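Local coordinates for putative retaining b-glycosidase (PDB 5A95), which is a family 5 beta-glucanase that probably hydrolyses mixed-linkage beta-glucans with retention of anomeric configuration, at residues A[38-41]-A[42-46]; A[118-121]-A[122-125]. The protein carries 1 engineered substitution. One frame throughout, in Å; residues are numbered along the deposited sequence.

In the fold
Both contacts lie on the same side of the chain's centre, one at the surface and one partly buried. Contact 1 (38-46) is a short turn in the loop before strand 52-54, its centre about 23 Å from that of the chain; contact 2 (118-125) is two successive turns of helix 116-133, about 18 Å out. They touch where Phe40 CD2 packs 3.6 Å from Asp124 OD1, so the loop lies against the helix. The chemistry differs accordingly. In contact 1 side-chain oxygens of Asp41 and Ser44 share in holding an irregular backbone, whereas in contact 2 regular helical bonds hold the backbone and polar side chains reach neighbouring elements.

Contact 1: residues A[38-41]-A[42-46]; sequences SQFD and VKSLK
Asp41 and Ser44 close this turn through a single acceptor, the carbonyl oxygen of Asp41, which takes two hydrogen bonds from the same serine. Ser44 OG donates to Asp41 O at 2.7 Å and arrives almost straight along the C=O bond, with an angle of 164° at the oxygen. Ser44 N reaches Asp41 O at 3.1 Å from a different direction, well above the carbonyl plane. The hydroxyl curls back because Ser44 OG lies between its own backbone N and carbonyl carbon (chi1 72°).

A third bond uses the aspartate side chain as acceptor: Lys43 N donates to Asp41 OD1 at 3.0 Å, meeting the carboxylate from above its plane. With the amide of the second residue onward bound to the side-chain oxygen, Asp41 forms an Asx turn, and this turn leads directly into the 3-10 segment 42-44. The carboxylate gets there because CG of Asp41 is anti to the backbone N, chi1 179°. A weak backbone bond from Leu45 N to Val42 O, 3.3 Å long, follows on.

Next to these polar bonds, the Phe40 ring offers CE1 to two residues at once, 3.5 Å from Ser44 OG and 3.7 Å from Leu45 CD2. Both come obliquely to the ring. The branched end of Leu45 meets CE1 with CD2 marginally nearest, and the two side chains run at a slant to each other.

The ring is buried against Val127 and Arg128 of helix 116-133, while the Phe40 backbone is hydrogen-bonded to Arg174. Leu45 also packs on Val178, a residue of a magnesium site. Farther along, Lys46 NZ forms a salt bridge with Asp132, and Gln39 NE2 is hydrogen-bonded to Phe173 O and Gln176 OE1.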
loop_
_atom_site.group_PDB
_atom_site.type_symbol
_atom_site.label_atom_id
_atom_site.label_comp_id
_atom_site.label_asym_id
_atom_site.label_seq_id
_atom_site.Cartn_x
_atom_site.Cartn_y
_atom_site.Cartn_z
ATOM N N SER A 38 -21.657 -9.656 10.525
ATOM C CA SER A 38 -22.834 -9.342 11.312
ATOM C C SER A 38 -22.542 -8.286 12.370
ATOM O O SER A 38 -21.411 -8.037 12.741
ATOM C CB SER A 38 -23.364 -10.608 11.999
ATOM O OG SER A 38 -23.676 -11.595 11.045
ATOM N N GLN A 39 -23.598 -7.663 12.864
ATOM C CA GLN A 39 -23.512 -6.633 13.887
ATOM C C GLN A 39 -23.778 -7.227 15.264
ATOM O O GLN A 39 -24.545 -8.168 15.412
ATOM C CB GLN A 39 -24.483 -5.503 13.580
ATOM C CG GLN A 39 -24.198 -4.872 12.223
ATOM C CD GLN A 39 -25.031 -3.641 11.992
ATOM O OE1 GLN A 39 -26.218 -3.752 11.711
ATOM N NE2 GLN A 39 -24.450 -2.467 12.166
ATOM N N PHE A 40 -23.146 -6.637 16.263
ATOM C CA PHE A 40 -23.361 -7.012 17.641
ATOM C C PHE A 40 -24.834 -6.908 18.027
ATOM O O PHE A 40 -25.503 -5.937 17.679
ATOM C CB PHE A 40 -22.527 -6.100 18.555
ATOM C CG PHE A 40 -22.537 -6.536 20.003
ATOM C CD1 PHE A 40 -23.563 -6.129 20.849
ATOM C CD2 PHE A 40 -21.544 -7.364 20.501
ATOM C CE1 PHE A 40 -23.590 -6.552 22.168
ATOM C CE2 PHE A 40 -21.551 -7.769 21.821
ATOM C CZ PHE A 40 -22.593 -7.377 22.657
ATOM N N ASP A 41 -25.324 -7.908 18.753
ATOM C CA ASP A 41 -26.745 -7.974 19.117
ATOM C C ASP A 41 -27.039 -7.000 20.251
ATOM O O ASP A 41 -26.799 -7.313 21.408
ATOM C CB ASP A 41 -27.112 -9.408 19.529
ATOM C CG ASP A 41 -28.559 -9.541 19.937
ATOM O OD1 ASP A 41 -29.331 -8.558 19.789
ATOM O OD2 ASP A 41 -28.907 -10.644 20.416
ATOM N N VAL A 42 -27.540 -5.820 19.903
ATOM C CA VAL A 42 -27.807 -4.770 20.885
ATOM C C VAL A 42 -28.860 -5.165 21.919
ATOM O O VAL A 42 -28.886 -4.618 23.012
ATOM C CB VAL A 42 -28.190 -3.427 20.213
ATOM C CG1 VAL A 42 -27.098 -2.973 19.234
ATOM C CG2 VAL A 42 -29.544 -3.521 19.514
ATOM N N LYS A 43 -29.708 -6.140 21.578
ATOM C CA LYS A 43 -30.756 -6.635 22.499
ATOM C C LYS A 43 -30.186 -7.471 23.634
ATOM O O LYS A 43 -30.869 -7.698 24.625
ATOM C CB LYS A 43 -31.795 -7.461 21.735
ATOM C CG LYS A 43 -32.511 -6.677 20.654
ATOM C CD LYS A 43 -33.685 -7.449 20.064
ATOM C CE LYS A 43 -34.062 -6.869 18.708
ATOM N NZ LYS A 43 -35.501 -7.069 18.376
ATOM N N SER A 44 -28.940 -7.913 23.513
ATOM C CA SER A 44 -28.294 -8.694 24.570
ATOM C C SER A 44 -27.795 -7.817 25.732
ATOM O O SER A 44 -27.342 -8.327 26.751
ATOM C CB SER A 44 -27.117 -9.483 23.986
ATOM O OG SER A 44 -26.016 -8.650 23.659
ATOM N N LEU A 45 -27.863 -6.503 25.560
ATOM C CA LEU A 45 -27.267 -5.571 26.517
ATOM C C LEU A 45 -28.247 -5.101 27.558
ATOM O O LEU A 45 -29.423 -4.870 27.259
ATOM C CB LEU A 45 -26.753 -4.335 25.770
ATOM C CG LEU A 45 -25.644 -4.596 24.751
ATOM C CD1 LEU A 45 -25.366 -3.320 23.964
ATOM C CD2 LEU A 45 -24.404 -5.093 25.452
ATOM N N LYS A 46 -27.748 -4.913 28.778
ATOM C CA LYS A 46 -28.483 -4.150 29.796
ATOM C C LYS A 46 -28.539 -2.666 29.428
ATOM O O LYS A 46 -27.650 -2.163 28.752
ATOM C CB LYS A 46 -27.765 -4.220 31.130
ATOM C CG LYS A 46 -27.608 -5.583 31.754
ATOM C CD LYS A 46 -26.785 -5.412 33.036
ATOM C CE LYS A 46 -26.706 -6.692 33.836
ATOM N NZ LYS A 46 -25.910 -6.573 35.108
#

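Contact 2: residues A[118-121]-A[122-125]; sequences VYLG and HIDE
Ile123 N donates to Tyr119 O at 2.9 Å, and Asp124 N to Leu120 O at the same length. These i to i+4 bonds belong to helix 116-133, an outer helix of the (beta/alpha)8 barrel of family 5 that joins parallel strands 101-106 and 136-144 in a beta-alpha-beta crossover. His122 N to Val118 O continues the pattern at 3.1 Å, while Glu125 N to Gly121 O is weak at 3.4 Å.

A side-chain hydrogen bond spans residues three apart, about one turn of the helix: His122 ND1 donates to Glu125 OE1 at 2.8 Å with a 167° N-H...O angle. The oxygen lies at the edge of the imidazole, in its plane, whereas the ring nitrogen stands above the carboxylate plane. Trp85 supports both partners, since its NE1 binds Glu125 OE1 and its ring meets that of His122 nearly perpendicularly; the in-plane ND1 bond and the Trp85 ring together would restrict the turning of the imidazole. The Asp124 carboxylate is engaged by Tyr175 OH and by a salt bridge to Arg174, and Tyr119 OH is hydrogen-bonded to Asp75.

On the inner side, Ile123 CG1 sits in the ring plane of Tyr119 at its edge, and CD1 approaches obliquely. Ile123 CD1 also lies 4.4 Å from Leu120 CD2, and both residues pack on Ile171 of helix 161-174. With chi1 of His122 at -66°, its CG lies anti to the carbonyl carbon, and the side chain runs alongside Val118, pointing the same way. There Val118 CG1 touches His122 NE2 at 3.7 Å, and His122 CD2 comes within 3.2 Å of Val118 O.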
loop_
_atom_site.group_PDB
_atom_site.type_symbol
_atom_site.label_atom_id
_atom_site.label_comp_id
_atom_site.label_asym_id
_atom_site.label_seq_id
_atom_site.Cartn_x
_atom_site.Cartn_y
_atom_site.Cartn_z
ATOM N N VAL A 118 -11.546 -13.425 14.779
ATOM C CA VAL A 118 -11.321 -13.875 16.136
ATOM C C VAL A 118 -11.149 -12.694 17.106
ATOM O O VAL A 118 -11.673 -12.706 18.240
ATOM C CB VAL A 118 -10.115 -14.826 16.183
ATOM C CG1 VAL A 118 -9.628 -15.078 17.606
ATOM C CG2 VAL A 118 -10.498 -16.150 15.522
ATOM N N TYR A 119 -10.373 -11.694 16.706
ATOM C CA TYR A 119 -10.173 -10.549 17.589
ATOM C C TYR A 119 -11.521 -9.886 17.921
ATOM O O TYR A 119 -11.807 -9.557 19.085
ATOM C CB TYR A 119 -9.146 -9.566 17.001
ATOM C CG TYR A 119 -8.368 -8.773 18.037
ATOM C CD1 TYR A 119 -9.016 -7.969 18.962
ATOM C CD2 TYR A 119 -6.989 -8.847 18.111
ATOM C CE1 TYR A 119 -8.318 -7.269 19.925
ATOM C CE2 TYR A 119 -6.275 -8.158 19.094
ATOM C CZ TYR A 119 -6.937 -7.347 19.988
ATOM O OH TYR A 119 -6.246 -6.658 20.942
ATOM N N LEU A 120 -12.348 -9.685 16.893
ATOM C CA LEU A 120 -13.658 -9.081 17.125
ATOM C C LEU A 120 -14.515 -9.937 18.071
ATOM O O LEU A 120 -15.242 -9.418 18.891
ATOM C CB LEU A 120 -14.384 -8.840 15.808
ATOM C CG LEU A 120 -13.753 -7.757 14.929
ATOM C CD1 LEU A 120 -14.287 -7.883 13.513
ATOM C CD2 LEU A 120 -14.020 -6.369 15.491
ATOM N N GLY A 121 -14.415 -11.257 17.950
ATOM C CA GLY A 121 -15.129 -12.122 18.879
ATOM C C GLY A 121 -14.700 -11.896 20.320
ATOM O O GLY A 121 -15.523 -12.002 21.248
ATOM N N HIS A 122 -13.418 -11.591 20.529
ATOM C CA HIS A 122 -12.936 -11.275 21.887
ATOM C C HIS A 122 -13.381 -9.889 22.348
ATOM O O HIS A 122 -13.682 -9.695 23.524
ATOM C CB HIS A 122 -11.434 -11.452 22.002
ATOM C CG HIS A 122 -10.995 -12.870 21.853
ATOM N ND1 HIS A 122 -11.393 -13.861 22.727
ATOM C CD2 HIS A 122 -10.207 -13.476 20.933
ATOM C CE1 HIS A 122 -10.858 -15.013 22.355
ATOM N NE2 HIS A 122 -10.135 -14.811 21.276
ATOM N N ILE A 123 -13.394 -8.904 21.439
ATOM C CA ILE A 123 -13.923 -7.599 21.793
ATOM C C ILE A 123 -15.393 -7.737 22.221
ATOM O O ILE A 123 -15.810 -7.087 23.170
ATOM C CB ILE A 123 -13.678 -6.552 20.693
ATOM C CG1 ILE A 123 -12.177 -6.355 20.464
ATOM C CG2 ILE A 123 -14.328 -5.232 21.088
ATOM C CD1 ILE A 123 -11.835 -5.546 19.223
ATOM N N ASP A 124 -16.161 -8.605 21.549
ATOM C CA ASP A 124 -17.545 -8.859 21.960
ATOM C C ASP A 124 -17.625 -9.299 23.427
ATOM O O ASP A 124 -18.548 -8.919 24.122
ATOM C CB ASP A 124 -18.159 -9.977 21.133
ATOM C CG ASP A 124 -18.479 -9.597 19.699
ATOM O OD1 ASP A 124 -18.289 -8.437 19.250
ATOM O OD2 ASP A 124 -18.931 -10.539 19.002
ATOM N N GLU A 125 -16.685 -10.139 23.845
ATOM C CA GLU A 125 -16.634 -10.582 25.243
ATOM C C GLU A 125 -16.467 -9.387 26.169
ATOM O O GLU A 125 -17.172 -9.258 27.167
ATOM C CB GLU A 125 -15.510 -11.592 25.472
ATOM C CG GLU A 125 -15.708 -12.898 24.722
ATOM C CD GLU A 125 -14.455 -13.752 24.577
ATOM O OE1 GLU A 125 -13.313 -13.253 24.687
ATOM O OE2 GLU A 125 -14.614 -14.965 24.318
#